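Local coordinates for mevalonate diphosphate decarboxylase (Legionella pneumophila, PDB 3LTO), which probably decarboxylates mevalonate diphosphate at the expense of ATP, a reaction of isoprenoid biosynthesis, at residues Lys15-Lys20 with Glu206-Arg211; Asn25-Ser30 with Ala159-Asp164. All blocks are in the same frame, centred on the assembly; numbering follows the deposited sequence.

Contact 1 (Lys15-Lys20 with Glu206-Arg211). With SO4 (sulfate ion), chain C; SO4 (sulfate ion), chain D.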
loop_
_atom_site.group_PDB
_atom_site.type_symbol
_atom_site.label_atom_id
_atom_site.label_comp_id
_atom_site.label_asym_id
_atom_site.label_seq_id
_atom_site.Cartn_x
_atom_site.Cartn_y
_atom_site.Cartn_z
ATOM N N LYS A 15 -7.714 -3.943 15.761
ATOM C CA LYS A 15 -8.105 -5.064 14.903
ATOM C C LYS A 15 -8.316 -4.838 13.409
ATOM O O LYS A 15 -8.964 -3.887 12.996
ATOM C CB LYS A 15 -9.394 -5.706 15.441
ATOM C CG LYS A 15 -9.482 -5.880 16.955
ATOM C CD LYS A 15 -8.460 -6.863 17.477
ATOM C CE LYS A 15 -8.655 -7.109 18.967
ATOM N NZ LYS A 15 -7.621 -8.035 19.522
ATOM N N TYR A 16 -7.778 -5.754 12.611
ATOM C CA TYR A 16 -7.953 -5.741 11.167
ATOM C C TYR A 16 -9.345 -6.332 10.965
ATOM O O TYR A 16 -10.185 -5.762 10.282
ATOM C CB TYR A 16 -6.895 -6.624 10.501
ATOM C CG TYR A 16 -7.301 -7.162 9.145
ATOM C CD1 TYR A 16 -7.789 -6.318 8.144
ATOM C CD2 TYR A 16 -7.188 -8.522 8.863
ATOM C CE1 TYR A 16 -8.155 -6.823 6.898
ATOM C CE2 TYR A 16 -7.545 -9.034 7.631
ATOM C CZ TYR A 16 -8.032 -8.186 6.650
ATOM O OH TYR A 16 -8.418 -8.722 5.446
HETATM N N MSE A 17 -9.563 -7.493 11.571
HETATM C CA MSE A 17 -10.850 -8.186 11.544
HETATM C C MSE A 17 -11.325 -8.709 10.189
HETATM O O MSE A 17 -12.499 -9.036 10.021
HETATM C CB MSE A 17 -11.933 -7.279 12.136
HETATM C CG MSE A 17 -13.101 -8.030 12.731
HETATM SE SE MSE A 17 -14.520 -6.834 13.291
HETATM C CE MSE A 17 -13.430 -5.533 14.172
ATOM N N GLY A 18 -10.421 -8.794 9.226
ATOM C CA GLY A 18 -10.807 -9.289 7.923
ATOM C C GLY A 18 -11.705 -8.335 7.161
ATOM O O GLY A 18 -12.297 -8.705 6.150
ATOM N N LYS A 19 -11.825 -7.108 7.652
ATOM C CA LYS A 19 -12.649 -6.114 6.982
ATOM C C LYS A 19 -11.762 -5.546 5.875
ATOM O O LYS A 19 -10.833 -4.787 6.139
ATOM C CB LYS A 19 -13.067 -5.019 7.972
ATOM C CG LYS A 19 -14.192 -4.120 7.473
ATOM C CD LYS A 19 -14.790 -3.289 8.595
ATOM C CE LYS A 19 -15.705 -2.210 8.038
ATOM N NZ LYS A 19 -14.973 -1.292 7.097
ATOM N N LYS A 20 -12.043 -5.926 4.634
ATOM C CA LYS A 20 -11.229 -5.468 3.511
ATOM C C LYS A 20 -12.052 -5.148 2.272
ATOM O O LYS A 20 -13.199 -5.572 2.149
ATOM C CB LYS A 20 -10.194 -6.542 3.171
ATOM C CG LYS A 20 -10.821 -7.880 2.792
ATOM C CD LYS A 20 -9.776 -8.951 2.528
ATOM C CE LYS A 20 -10.431 -10.260 2.102
ATOM N NZ LYS A 20 -9.447 -11.373 1.939
ATOM N N GLU A 206 -20.648 -0.844 9.593
ATOM C CA GLU A 206 -20.413 0.218 8.621
ATOM C C GLU A 206 -19.438 1.291 9.109
ATOM O O GLU A 206 -18.617 1.790 8.335
ATOM C CB GLU A 206 -21.752 0.876 8.278
ATOM C CG GLU A 206 -22.513 1.318 9.541
ATOM C CD GLU A 206 -23.916 1.813 9.248
ATOM O OE1 GLU A 206 -24.043 2.871 8.595
ATOM O OE2 GLU A 206 -24.887 1.138 9.663
ATOM N N THR A 207 -19.545 1.640 10.386
ATOM C CA THR A 207 -18.708 2.669 11.000
ATOM C C THR A 207 -17.519 2.130 11.812
ATOM O O THR A 207 -16.800 2.895 12.463
ATOM C CB THR A 207 -19.557 3.536 11.940
ATOM O OG1 THR A 207 -20.189 2.689 12.912
ATOM C CG2 THR A 207 -20.642 4.296 11.147
ATOM N N ARG A 208 -17.326 0.816 11.766
ATOM C CA ARG A 208 -16.254 0.146 12.504
ATOM C C ARG A 208 -14.818 0.621 12.200
ATOM O O ARG A 208 -14.010 0.813 13.118
ATOM C CB ARG A 208 -16.393 -1.369 12.284
ATOM C CG ARG A 208 -15.200 -2.210 12.678
ATOM C CD ARG A 208 -14.745 -1.976 14.108
ATOM N NE ARG A 208 -13.372 -2.450 14.247
ATOM C CZ ARG A 208 -12.518 -2.056 15.184
ATOM N NH1 ARG A 208 -12.881 -1.166 16.100
ATOM N NH2 ARG A 208 -11.282 -2.539 15.179
ATOM N N SER A 209 -14.498 0.824 10.928
ATOM C CA SER A 209 -13.162 1.266 10.558
ATOM C C SER A 209 -12.872 2.690 11.022
ATOM O O SER A 209 -11.739 3.014 11.370
ATOM C CB SER A 209 -12.964 1.145 9.046
ATOM O OG SER A 209 -13.025 -0.215 8.645
ATOM N N GLU A 210 -13.888 3.547 11.030
ATOM C CA GLU A 210 -13.690 4.920 11.492
ATOM C C GLU A 210 -13.243 4.892 12.947
ATOM O O GLU A 210 -12.319 5.604 13.335
ATOM C CB GLU A 210 -14.985 5.728 11.378
ATOM C CG GLU A 210 -15.287 6.245 9.985
ATOM C CD GLU A 210 -16.775 6.441 9.751
ATOM O OE1 GLU A 210 -17.457 6.991 10.641
ATOM O OE2 GLU A 210 -17.261 6.048 8.673
ATOM N N ARG A 211 -13.907 4.070 13.753
ATOM C CA ARG A 211 -13.559 3.957 15.166
ATOM C C ARG A 211 -12.156 3.369 15.358
ATOM O O ARG A 211 -11.392 3.825 16.216
ATOM C CB ARG A 211 -14.588 3.086 15.902
ATOM C CG ARG A 211 -15.986 3.691 15.969
ATOM C CD ARG A 211 -16.857 2.966 16.995
ATOM N NE ARG A 211 -17.128 1.579 16.621
ATOM C CZ ARG A 211 -17.949 1.208 15.644
ATOM N NH1 ARG A 211 -18.586 2.125 14.937
ATOM N NH2 ARG A 211 -18.146 -0.080 15.385
HETATM S S SO4 C . -6.811 -9.229 13.675
HETATM O O1 SO4 C . -6.348 -7.831 13.659
HETATM O O2 SO4 C . -5.735 -10.075 13.149
HETATM O O3 SO4 C . -7.128 -9.607 15.059
HETATM O O4 SO4 C . -8.007 -9.409 12.842
HETATM S S SO4 D . -8.457 -12.347 5.279
HETATM O O1 SO4 D . -7.810 -11.168 4.686
HETATM O O2 SO4 D . -7.453 -13.383 5.566
HETATM O O3 SO4 D . -9.124 -11.957 6.532
HETATM O O4 SO4 D . -9.461 -12.881 4.341
HETATM O O HOH W 1 -11.988 -3.705 11.443
#
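Lys-19 and Ser-209 mark the closest backbone approach, their CA atoms 8.2 Å apart, where a type I' turn from Tyr-16 to Lys-19 faces the start of helix 208-224. Side chains span this gap. Lys-19 reaches out as a nearly straight chain and bends only at its last torsion (chi4 -59°), which sets NZ 2.7 Å from Ser-209 OG. The amine donates to that hydroxyl and has Asp-28 as its second partner. Arg-208 is bent in mid-chain: chi2 of 54° turns CD off the extended course. Its NH2 comes within 3.7 Å of Lys-15 CB and gives a weak bond of 3.5 Å to Lys-15 O, with the carbonyl oxygen at the guanidinium edge near its plane and an angle of 142° at the hydrogen. Its stronger partners are Glu-238, in a salt bridge with NH2, and Asp-241, in one with NH1. Selenomethionine Met-17 meets Arg-208 tip to tip, although the 3.1 Å between CE and NE is shorter than normal packing and is doubtful; the Met-17 side chain also touches Met-242 and Leu-245 of helix 228-247. Water 1 lies 3.0 Å from Tyr-16 O and weakly accepts from Arg-208 NE. The loop also binds two sulfate ions, probably from the crystallisation liquor. Tyr-16 N and Met-17 N donate to one, the former at 2.7 Å to O1, and Tyr-16 OH and Lys-20 NZ to the second; Arg-152 and Ser-149, and Arg-144 and Gly-148, complete the two sites. The chemistry thus joins the N-terminal and C-terminal family regions through cationic side chains that have carboxylate partners, while the same loop offers N-H, hydroxyl and amine donors to anions, consistent with a pocket for phosphate groups.

Contact 2 (Asn25-Ser30 with Ala159-Asp164)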
loop_
_atom_site.group_PDB
_atom_site.type_symbol
_atom_site.label_atom_id
_atom_site.label_comp_id
_atom_site.label_asym_id
_atom_site.label_seq_id
_atom_site.Cartn_x
_atom_site.Cartn_y
_atom_site.Cartn_z
ATOM N N ASN A 25 -8.553 -5.647 -2.193
ATOM C CA ASN A 25 -8.163 -6.539 -1.105
ATOM C C ASN A 25 -7.368 -5.813 -0.018
ATOM O O ASN A 25 -6.731 -6.443 0.828
ATOM C CB ASN A 25 -7.365 -7.732 -1.636
ATOM C CG ASN A 25 -7.457 -8.951 -0.715
ATOM O OD1 ASN A 25 -8.551 -9.400 -0.372
ATOM N ND2 ASN A 25 -6.308 -9.491 -0.323
ATOM N N LEU A 26 -7.421 -4.487 -0.042
ATOM C CA LEU A 26 -6.730 -3.668 0.950
ATOM C C LEU A 26 -7.608 -3.596 2.206
ATOM O O LEU A 26 -8.832 -3.585 2.108
ATOM C CB LEU A 26 -6.507 -2.259 0.396
ATOM C CG LEU A 26 -5.612 -2.147 -0.842
ATOM C CD1 LEU A 26 -5.812 -0.789 -1.506
ATOM C CD2 LEU A 26 -4.160 -2.349 -0.437
ATOM N N PRO A 27 -6.991 -3.551 3.398
ATOM C CA PRO A 27 -7.771 -3.482 4.641
ATOM C C PRO A 27 -8.524 -2.164 4.766
ATOM O O PRO A 27 -8.010 -1.116 4.384
ATOM C CB PRO A 27 -6.707 -3.647 5.727
ATOM C CG PRO A 27 -5.483 -3.008 5.094
ATOM C CD PRO A 27 -5.541 -3.532 3.675
ATOM N N ASP A 28 -9.742 -2.216 5.295
ATOM C CA ASP A 28 -10.533 -1.004 5.461
ATOM C C ASP A 28 -9.902 -0.098 6.499
ATOM O O ASP A 28 -10.065 1.123 6.464
ATOM C CB ASP A 28 -11.972 -1.355 5.832
ATOM C CG ASP A 28 -12.797 -1.766 4.619
ATOM O OD1 ASP A 28 -12.207 -2.110 3.570
ATOM O OD2 ASP A 28 -14.038 -1.755 4.715
ATOM N N ASN A 29 -9.177 -0.694 7.436
ATOM C CA ASN A 29 -8.489 0.113 8.421
ATOM C C ASN A 29 -7.173 -0.535 8.776
ATOM O O ASN A 29 -6.968 -1.722 8.544
ATOM C CB ASN A 29 -9.345 0.356 9.681
ATOM C CG ASN A 29 -9.760 -0.923 10.381
ATOM O OD1 ASN A 29 -10.892 -1.390 10.221
ATOM N ND2 ASN A 29 -8.851 -1.494 11.167
ATOM N N SER A 30 -6.264 0.268 9.305
ATOM C CA SER A 30 -4.967 -0.231 9.694
ATOM C C SER A 30 -5.125 -1.142 10.900
ATOM O O SER A 30 -6.187 -1.183 11.539
ATOM C CB SER A 30 -4.042 0.931 10.051
ATOM O OG SER A 30 -3.843 1.777 8.935
ATOM N N ALA A 159 4.147 -4.515 14.771
ATOM C CA ALA A 159 3.869 -4.428 13.342
ATOM C C ALA A 159 2.671 -3.541 13.056
ATOM O O ALA A 159 1.625 -3.682 13.678
ATOM C CB ALA A 159 3.624 -5.816 12.769
ATOM N N LEU A 160 2.832 -2.624 12.110
ATOM C CA LEU A 160 1.748 -1.739 11.728
ATOM C C LEU A 160 1.431 -2.010 10.271
ATOM O O LEU A 160 2.306 -1.942 9.412
ATOM C CB LEU A 160 2.134 -0.272 11.908
ATOM C CG LEU A 160 1.061 0.732 11.458
ATOM C CD1 LEU A 160 -0.158 0.606 12.350
ATOM C CD2 LEU A 160 1.613 2.150 11.511
ATOM N N TRP A 161 0.171 -2.333 10.009
ATOM C CA TRP A 161 -0.301 -2.636 8.667
ATOM C C TRP A 161 -1.265 -1.530 8.243
ATOM O O TRP A 161 -2.300 -1.315 8.873
ATOM C CB TRP A 161 -0.988 -4.011 8.687
ATOM C CG TRP A 161 -1.629 -4.472 7.404
ATOM C CD1 TRP A 161 -1.425 -3.977 6.152
ATOM C CD2 TRP A 161 -2.564 -5.547 7.262
ATOM N NE1 TRP A 161 -2.178 -4.675 5.232
ATOM C CE2 TRP A 161 -2.886 -5.646 5.887
ATOM C CE3 TRP A 161 -3.165 -6.439 8.164
ATOM C CZ2 TRP A 161 -3.785 -6.602 5.390
ATOM C CZ3 TRP A 161 -4.059 -7.388 7.676
ATOM C CH2 TRP A 161 -4.359 -7.462 6.298
ATOM N N THR A 162 -0.895 -0.809 7.192
ATOM C CA THR A 162 -1.717 0.270 6.663
ATOM C C THR A 162 -1.722 0.126 5.156
ATOM O O THR A 162 -0.664 0.070 4.541
ATOM C CB THR A 162 -1.137 1.651 7.016
ATOM O OG1 THR A 162 -1.235 1.873 8.425
ATOM C CG2 THR A 162 -1.897 2.743 6.285
ATOM N N GLY A 163 -2.906 0.066 4.558
ATOM C CA GLY A 163 -2.979 -0.086 3.118
ATOM C C GLY A 163 -2.340 -1.398 2.702
ATOM O O GLY A 163 -2.636 -2.448 3.281
ATOM N N ASP A 164 -1.458 -1.357 1.708
ATOM C CA ASP A 164 -0.808 -2.587 1.267
ATOM C C ASP A 164 0.619 -2.689 1.781
ATOM O O ASP A 164 1.424 -3.457 1.249
ATOM C CB ASP A 164 -0.823 -2.710 -0.266
ATOM C CG ASP A 164 -0.064 -1.594 -0.954
ATOM O OD1 ASP A 164 1.033 -1.238 -0.475
ATOM O OD2 ASP A 164 -0.554 -1.086 -1.984
HETATM O O HOH W 2 -5.619 0.801 6.018
#
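Pro-27 lays its ring across one face of the Trp-161 indole. CG stands 3.6 Å above the ring plane, displaced toward the rim, and makes a CH-pi contact 4.0 Å from the centroid of the five-membered ring, 28° off the normal. Tyr-16 touches Pro-27 and meets the indole with its ring plane turned about 50° to it. Gly-163 O closes the arrangement: Pro-27 CD touches it at 3.1 Å, and Trp-161 NE1 donates to it in a weak bond of 3.0 Å, bent to 125° at the hydrogen, which may help to fix the turn of the indole. Gly-163, whose positive phi suits a residue without a side chain, begins the tight connection between antiparallel strands 158-162 and 165-168. Beside this turn, Leu-26 and Asp-164 lie side by side and point the same way, with Leu-26 CD2 resting 3.4 Å from Asp-164 CB. At the other end of the contact Thr-162 OG1 donates to Ser-30 OG at 2.7 Å, and Ser-30 OG is also hydrogen-bonded to Gly-310 O of the second subunit, so the serine hydroxyl passes the link from one chain to the other. Ser-30 CA sits against Trp-161 O at 3.0 Å, just before the backbone bonding of Trp-161 with Ser-31 sets in. Water 2 accepts from Gly-163 N at 3.2 Å and gives a weak bond to Pro-27 O. One direct hydrogen bond, between the two hydroxyls, crosses the contact: the loop leading into strand 31-47 is seated on the hairpin by the proline-indole and leucine contacts together with the close fit of Ser-30 against Trp-161 and Thr-162, and the serine-threonine relay, with Asp-164 N bonding to Asp-313 of the second subunit, ties this part of the loop and hairpin to that subunit.

In the fold
Contacts 1 and 2 share one long loop, between strands 2-12 and 31-47, and their centres lie 10 Å apart. In contact 1 it meets helix 208-224 at a buried join between the two family regions of one chain; in contact 2 it rests on the 158-162 hairpin, within the N-terminal region, partly buried and close to the second subunit. Charge and anion binding dominate the first, a proline-indole CH-pi contact and hydroxyls the second. Two direct ties couple them: a salt bridge from Lys-19 NZ to Asp-28 OD2, 2.6 Å, and a probable hydrogen bond from Ser-209 OG to Asn-29 OD1, 2.9 Å. Along the sequence, contact 2 is nested inside contact 1.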